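Local coordinates for beta-1,4-mannanase (Cryptopygus antarcticus, PDB 4OOU), which hydrolyses internal beta-1,4-mannosidic linkages in the backbones of mannans, including those of locust bean gum and konjac, at residues F313-Q324 with C349-G359. Residues are numbered along the deposited sequence; the frame is centred on the assembly and turned at random.
Sequences FASVCSQNEGIQ and CSDTYSNQMYG
The carboxylate of Asp-351 is gripped by Ser-315 and Val-316. Its OD2 takes the backbone N-H of Ser-315 at 2.8 Å on the syn lone pair, while OD1 receives two weak bonds, from Ser-315 OG at 3.0 Å and from Val-316 N. These donors come from the two central residues of a type I turn, closed by Cys-317 N bonding to Ala-314 O; bonds on both oxygens probably limit rotation of the carboxylate and brace the turn. Val-316 lays CG1 alongside, 3.6 Å from Ser-350 O. The turn ends in a disulfide, Cys-317 SG to Cys-349 SG at 2.0 Å with a torsion of -86° about the S-S bond. This is a TIM barrel of glycoside hydrolase family 5: the turn follows strand 308-313, which carries the probable nucleophile Glu-312, and the disulfide pins it to a loop thought to stabilise the transition state, with Cys-349 beside substrate-binding Tyr-282. Farther on, helices 323-332 and 353-361 meet. With CG anti to its carbonyl carbon (chi1 -69°) and the chain extended beyond, Gln-324 stacks its amide over one face of the Tyr-358 ring, planes 21° apart, and its NE2 gives a nearly straight bond to Tyr-358 O at 3.1 Å, approaching from above the carbonyl plane. An alanine in place of Gln-324 is likely to leave that carbonyl without this donor and to uncover one ring face, letting the ring turn more freely.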
ATOM      1  N   PHE A 313       9.951  -0.110  -5.345  1.00 36.26           N
ATOM      2  CA  PHE A 313      11.286  -0.503  -5.753  1.00 37.69           C
ATOM      3  C   PHE A 313      11.984   0.688  -6.420  1.00 37.47           C
ATOM      4  O   PHE A 313      11.333   1.652  -6.771  1.00 37.17           O
ATOM      5  CB  PHE A 313      11.209  -1.708  -6.696  1.00 39.56           C
ATOM      6  CG  PHE A 313      10.786  -1.364  -8.097  1.00 39.80           C
ATOM      7  CD1 PHE A 313       9.445  -1.304  -8.437  1.00 40.29           C
ATOM      8  CD2 PHE A 313      11.740  -1.112  -9.079  1.00 42.49           C
ATOM      9  CE1 PHE A 313       9.056  -0.996  -9.722  1.00 41.26           C
ATOM     10  CE2 PHE A 313      11.360  -0.813 -10.367  1.00 42.91           C
ATOM     11  CZ  PHE A 313      10.013  -0.747 -10.682  1.00 44.94           C
ATOM     12  N   ALA A 314      13.288   0.624  -6.624  1.00 40.65           N
ATOM     13  CA  ALA A 314      13.949   1.702  -7.349  1.00 43.64           C
ATOM     14  C   ALA A 314      15.182   1.267  -8.140  1.00 46.15           C
ATOM     15  O   ALA A 314      16.007   0.528  -7.607  1.00 41.12           O
ATOM     16  CB  ALA A 314      14.327   2.802  -6.377  1.00 44.61           C
ATOM     17  N   SER A 315      15.297   1.756  -9.395  1.00 50.25           N
ATOM     18  CA  SER A 315      16.448   1.479 -10.319  1.00 50.08           C
ATOM     19  C   SER A 315      17.756   1.613  -9.613  1.00 44.55           C
ATOM     20  O   SER A 315      18.672   0.841  -9.816  1.00 41.56           O
ATOM     21  CB  SER A 315      16.552   2.498 -11.463  1.00 50.96           C
ATOM     22  OG  SER A 315      15.296   2.929 -11.920  1.00 57.41           O
ATOM     23  N   VAL A 316      17.795   2.640  -8.792  1.00 40.92           N
ATOM     24  CA  VAL A 316      18.981   3.155  -8.213  1.00 40.86           C
ATOM     25  C   VAL A 316      19.369   2.372  -6.918  1.00 42.54           C
ATOM     26  O   VAL A 316      20.475   2.546  -6.382  1.00 39.78           O
ATOM     27  CB  VAL A 316      18.760   4.681  -8.048  1.00 43.94           C
ATOM     28  CG1 VAL A 316      17.941   4.972  -6.800  1.00 44.77           C
ATOM     29  CG2 VAL A 316      20.083   5.444  -8.084  1.00 49.24           C
ATOM     30  N   CYS A 317      18.459   1.513  -6.436  1.00 39.08           N
ATOM     31  CA  CYS A 317      18.796   0.423  -5.525  1.00 36.88           C
ATOM     32  C   CYS A 317      18.298  -0.888  -6.092  1.00 38.32           C
ATOM     33  O   CYS A 317      17.321  -1.483  -5.630  1.00 45.83           O
ATOM     34  CB  CYS A 317      18.250   0.696  -4.140  1.00 38.28           C
ATOM     35  SG  CYS A 317      18.966   2.243  -3.592  1.00 41.53           S
ATOM     36  N   SER A 318      18.991  -1.326  -7.129  1.00 37.29           N
ATOM     37  CA  SER A 318      18.671  -2.537  -7.806  1.00 37.28           C
ATOM     38  C   SER A 318      19.989  -3.187  -8.134  1.00 40.47           C
ATOM     39  O   SER A 318      21.014  -2.846  -7.524  1.00 41.90           O
ATOM     40  CB  SER A 318      17.905  -2.178  -9.081  1.00 42.51           C
ATOM     41  OG  SER A 318      18.633  -1.306  -9.936  1.00 41.59           O
ATOM     42  N   GLN A 319      19.985  -4.111  -9.094  1.00 44.02           N
ATOM     43  CA  GLN A 319      21.250  -4.679  -9.640  1.00 46.27           C
ATOM     44  C   GLN A 319      21.587  -4.174 -11.069  1.00 41.56           C
ATOM     45  O   GLN A 319      22.039  -4.928 -11.926  1.00 38.23           O
ATOM     46  CB  GLN A 319      21.200  -6.211  -9.573  1.00 45.08           C
ATOM     47  CG  GLN A 319      21.687  -6.765  -8.242  1.00 45.02           C
ATOM     48  CD  GLN A 319      21.651  -8.269  -8.239  1.00 46.84           C
ATOM     49  OE1 GLN A 319      21.489  -8.880  -9.295  1.00 49.17           O
ATOM     50  NE2 GLN A 319      21.765  -8.884  -7.063  1.00 44.29           N
ATOM     51  N   ASN A 320      21.365  -2.883 -11.291  1.00 41.26           N
ATOM     52  CA  ASN A 320      21.429  -2.262 -12.626  1.00 44.60           C
ATOM     53  C   ASN A 320      20.689  -2.906 -13.781  1.00 39.32           C
ATOM     54  O   ASN A 320      21.056  -2.694 -14.922  1.00 38.94           O
ATOM     55  CB  ASN A 320      22.875  -2.014 -13.062  1.00 45.25           C
ATOM     56  CG  ASN A 320      23.258  -0.590 -12.860  1.00 50.52           C
ATOM     57  OD1 ASN A 320      23.595  -0.202 -11.737  1.00 56.32           O
ATOM     58  ND2 ASN A 320      23.146   0.227 -13.916  1.00 49.08           N
ATOM     59  N   GLU A 321      19.638  -3.651 -13.526  1.00 35.73           N
ATOM     60  CA  GLU A 321      18.939  -4.224 -14.653  1.00 41.08           C
ATOM     61  C   GLU A 321      18.426  -3.098 -15.619  1.00 39.77           C
ATOM     62  O   GLU A 321      18.309  -3.318 -16.827  1.00 38.38           O
ATOM     63  CB  GLU A 321      17.783  -5.116 -14.191  1.00 42.28           C
ATOM     64  CG  GLU A 321      18.199  -6.358 -13.432  1.00 43.49           C
ATOM     65  CD  GLU A 321      18.244  -6.191 -11.917  1.00 45.91           C
ATOM     66  OE1 GLU A 321      18.023  -7.231 -11.234  1.00 49.54           O
ATOM     67  OE2 GLU A 321      18.490  -5.054 -11.420  1.00 39.06           O
ATOM     68  N   GLY A 322      18.149  -1.908 -15.076  1.00 40.25           N
ATOM     69  CA  GLY A 322      17.577  -0.795 -15.855  1.00 44.53           C
ATOM     70  C   GLY A 322      16.064  -0.743 -15.665  1.00 45.66           C
ATOM     71  O   GLY A 322      15.377  -1.746 -15.899  1.00 48.85           O
ATOM     72  N   ILE A 323      15.545   0.407 -15.231  1.00 43.97           N
ATOM     73  CA  ILE A 323      14.106   0.551 -14.928  1.00 46.09           C
ATOM     74  C   ILE A 323      13.197  -0.235 -15.811  1.00 44.54           C
ATOM     75  O   ILE A 323      12.297  -0.873 -15.308  1.00 45.84           O
ATOM     76  CB  ILE A 323      13.545   1.958 -15.124  1.00 49.29           C
ATOM     77  CG1 ILE A 323      14.613   2.846 -15.732  1.00 53.28           C
ATOM     78  CG2 ILE A 323      12.846   2.471 -13.835  1.00 50.13           C
ATOM     79  CD1 ILE A 323      14.024   4.061 -16.385  1.00 55.86           C
ATOM     80  N   GLN A 324      13.382  -0.163 -17.126  1.00 43.12           N
ATOM     81  CA  GLN A 324      12.396  -0.793 -18.008  1.00 43.30           C
ATOM     82  C   GLN A 324      12.425  -2.314 -17.913  1.00 40.75           C
ATOM     83  O   GLN A 324      11.390  -2.947 -18.016  1.00 35.05           O
ATOM     84  CB  GLN A 324      12.549  -0.360 -19.476  1.00 45.40           C
ATOM     85  CG  GLN A 324      12.197   1.091 -19.758  1.00 42.45           C
ATOM     86  CD  GLN A 324      11.948   1.349 -21.227  1.00 43.99           C
ATOM     87  OE1 GLN A 324      12.497   0.667 -22.108  1.00 44.82           O
ATOM     88  NE2 GLN A 324      11.101   2.329 -21.507  1.00 46.14           N
ATOM     89  N   CYS A 349      17.259   5.838  -1.761  1.00 48.96           N
ATOM     90  CA  CYS A 349      16.779   4.884  -2.754  1.00 44.43           C
ATOM     91  C   CYS A 349      15.510   5.404  -3.408  1.00 42.62           C
ATOM     92  O   CYS A 349      14.464   4.785  -3.307  1.00 43.37           O
ATOM     93  CB  CYS A 349      16.590   3.479  -2.138  1.00 42.53           C
ATOM     94  SG  CYS A 349      18.164   2.602  -1.799  1.00 39.51           S
ATOM     95  N   SER A 350      15.616   6.573  -4.037  1.00 41.54           N
ATOM     96  CA  SER A 350      14.531   7.133  -4.843  1.00 42.20           C
ATOM     97  C   SER A 350      15.002   7.433  -6.234  1.00 40.91           C
ATOM     98  O   SER A 350      16.038   8.066  -6.446  1.00 42.30           O
ATOM     99  CB  SER A 350      13.963   8.435  -4.266  1.00 44.56           C
ATOM    100  OG  SER A 350      13.025   9.027  -5.170  1.00 44.27           O
ATOM    101  N   ASP A 351      14.211   6.997  -7.195  1.00 41.69           N
ATOM    102  CA  ASP A 351      14.475   7.330  -8.575  1.00 41.53           C
ATOM    103  C   ASP A 351      14.083   8.760  -8.873  1.00 40.81           C
ATOM    104  O   ASP A 351      13.428   9.472  -8.087  1.00 42.16           O
ATOM    105  CB  ASP A 351      13.736   6.371  -9.524  1.00 42.30           C
ATOM    106  CG  ASP A 351      14.372   4.994  -9.579  1.00 40.64           C
ATOM    107  OD1 ASP A 351      15.628   4.902  -9.728  1.00 42.12           O
ATOM    108  OD2 ASP A 351      13.613   4.008  -9.505  1.00 35.19           O
ATOM    109  N   THR A 352      14.550   9.162 -10.032  1.00 41.15           N
ATOM    110  CA  THR A 352      14.221  10.412 -10.678  1.00 40.69           C
ATOM    111  C   THR A 352      12.771  10.373 -11.135  1.00 40.12           C
ATOM    112  O   THR A 352      12.387   9.364 -11.698  1.00 42.61           O
ATOM    113  CB  THR A 352      15.171  10.461 -11.870  1.00 38.85           C
ATOM    114  OG1 THR A 352      16.362  11.106 -11.437  1.00 44.75           O
ATOM    115  CG2 THR A 352      14.651  11.171 -12.987  1.00 42.00           C
ATOM    116  N   TYR A 353      11.964  11.418 -10.956  1.00 38.79           N
ATOM    117  CA  TYR A 353      10.602  11.366 -11.575  1.00 42.80           C
ATOM    118  C   TYR A 353      10.669  11.063 -13.078  1.00 41.13           C
ATOM    119  O   TYR A 353       9.764  10.487 -13.673  1.00 45.59           O
ATOM    120  CB  TYR A 353       9.769  12.642 -11.328  1.00 46.03           C
ATOM    121  CG  TYR A 353      10.147  13.867 -12.152  1.00 47.62           C
ATOM    122  CD1 TYR A 353       9.858  13.945 -13.523  1.00 46.41           C
ATOM    123  CD2 TYR A 353      10.738  14.961 -11.555  1.00 50.40           C
ATOM    124  CE1 TYR A 353      10.197  15.066 -14.277  1.00 46.56           C
ATOM    125  CE2 TYR A 353      11.098  16.085 -12.300  1.00 53.49           C
ATOM    126  CZ  TYR A 353      10.829  16.146 -13.656  1.00 49.45           C
ATOM    127  OH  TYR A 353      11.182  17.298 -14.354  1.00 42.22           O
ATOM    128  N   SER A 354      11.747  11.495 -13.700  1.00 39.48           N
ATOM    129  CA  SER A 354      11.945  11.293 -15.123  1.00 38.38           C
ATOM    130  C   SER A 354      12.103   9.844 -15.589  1.00 35.72           C
ATOM    131  O   SER A 354      11.459   9.395 -16.534  1.00 32.62           O
ATOM    132  CB  SER A 354      13.144  12.122 -15.603  1.00 38.57           C
ATOM    133  OG  SER A 354      12.664  13.242 -16.281  1.00 37.84           O
ATOM    134  N   ASN A 355      13.001   9.102 -14.998  1.00 33.44           N
ATOM    135  CA  ASN A 355      13.171   7.808 -15.538  1.00 36.11           C
ATOM    136  C   ASN A 355      12.172   6.861 -14.858  1.00 33.87           C
ATOM    137  O   ASN A 355      11.811   5.843 -15.416  1.00 34.94           O
ATOM    138  CB  ASN A 355      14.675   7.405 -15.630  1.00 37.93           C
ATOM    139  CG  ASN A 355      15.158   6.552 -14.487  1.00 32.85           C
ATOM    140  OD1 ASN A 355      15.681   5.497 -14.711  1.00 32.91           O
ATOM    141  ND2 ASN A 355      15.048   7.033 -13.287  1.00 33.55           N
ATOM    142  N   GLN A 356      11.619   7.237 -13.721  1.00 33.68           N
ATOM    143  CA  GLN A 356      10.326   6.635 -13.376  1.00 38.28           C
ATOM    144  C   GLN A 356       9.304   6.732 -14.518  1.00 37.40           C
ATOM    145  O   GLN A 356       8.570   5.758 -14.738  1.00 39.67           O
ATOM    146  CB  GLN A 356       9.742   7.221 -12.116  1.00 39.66           C
ATOM    147  CG  GLN A 356      10.466   6.707 -10.903  1.00 42.52           C
ATOM    148  CD  GLN A 356       9.908   7.269  -9.643  1.00 43.84           C
ATOM    149  OE1 GLN A 356       8.904   6.768  -9.114  1.00 49.73           O
ATOM    150  NE2 GLN A 356      10.545   8.323  -9.147  1.00 41.72           N
ATOM    151  N   MET A 357       9.273   7.848 -15.261  1.00 34.59           N
ATOM    152  CA  MET A 357       8.380   7.936 -16.441  1.00 38.03           C
ATOM    153  C   MET A 357       8.865   7.031 -17.574  1.00 39.91           C
ATOM    154  O   MET A 357       8.064   6.366 -18.242  1.00 43.27           O
ATOM    155  CB  MET A 357       8.219   9.372 -16.938  1.00 38.40           C
ATOM    156  CG  MET A 357       7.395  10.274 -16.038  1.00 39.91           C
ATOM    157  SD  MET A 357       6.998  11.858 -16.812  1.00 45.21           S
ATOM    158  CE  MET A 357       8.308  12.903 -16.218  1.00 47.78           C
ATOM    159  N   TYR A 358      10.181   6.991 -17.771  1.00 43.33           N
ATOM    160  CA  TYR A 358      10.786   6.119 -18.765  1.00 43.02           C
ATOM    161  C   TYR A 358      10.313   4.709 -18.467  1.00 40.29           C
ATOM    162  O   TYR A 358       9.752   4.049 -19.331  1.00 38.94           O
ATOM    163  CB  TYR A 358      12.327   6.224 -18.743  1.00 45.53           C
ATOM    164  CG  TYR A 358      13.074   5.484 -19.863  1.00 52.38           C
ATOM    165  CD1 TYR A 358      12.603   5.476 -21.170  1.00 56.47           C
ATOM    166  CD2 TYR A 358      14.284   4.831 -19.609  1.00 59.18           C
ATOM    167  CE1 TYR A 358      13.287   4.800 -22.174  1.00 60.75           C
ATOM    168  CE2 TYR A 358      14.981   4.161 -20.601  1.00 61.49           C
ATOM    169  CZ  TYR A 358      14.481   4.141 -21.889  1.00 64.03           C
ATOM    170  OH  TYR A 358      15.180   3.484 -22.895  1.00 66.00           O
ATOM    171  N   GLY A 359      10.522   4.274 -17.231  1.00 38.64           N
ATOM    172  CA  GLY A 359      10.095   2.966 -16.788  1.00 38.55           C
ATOM    173  C   GLY A 359       8.665   2.624 -17.166  1.00 38.35           C
ATOM    174  O   GLY A 359       8.429   1.581 -17.786  1.00 39.40           O
TER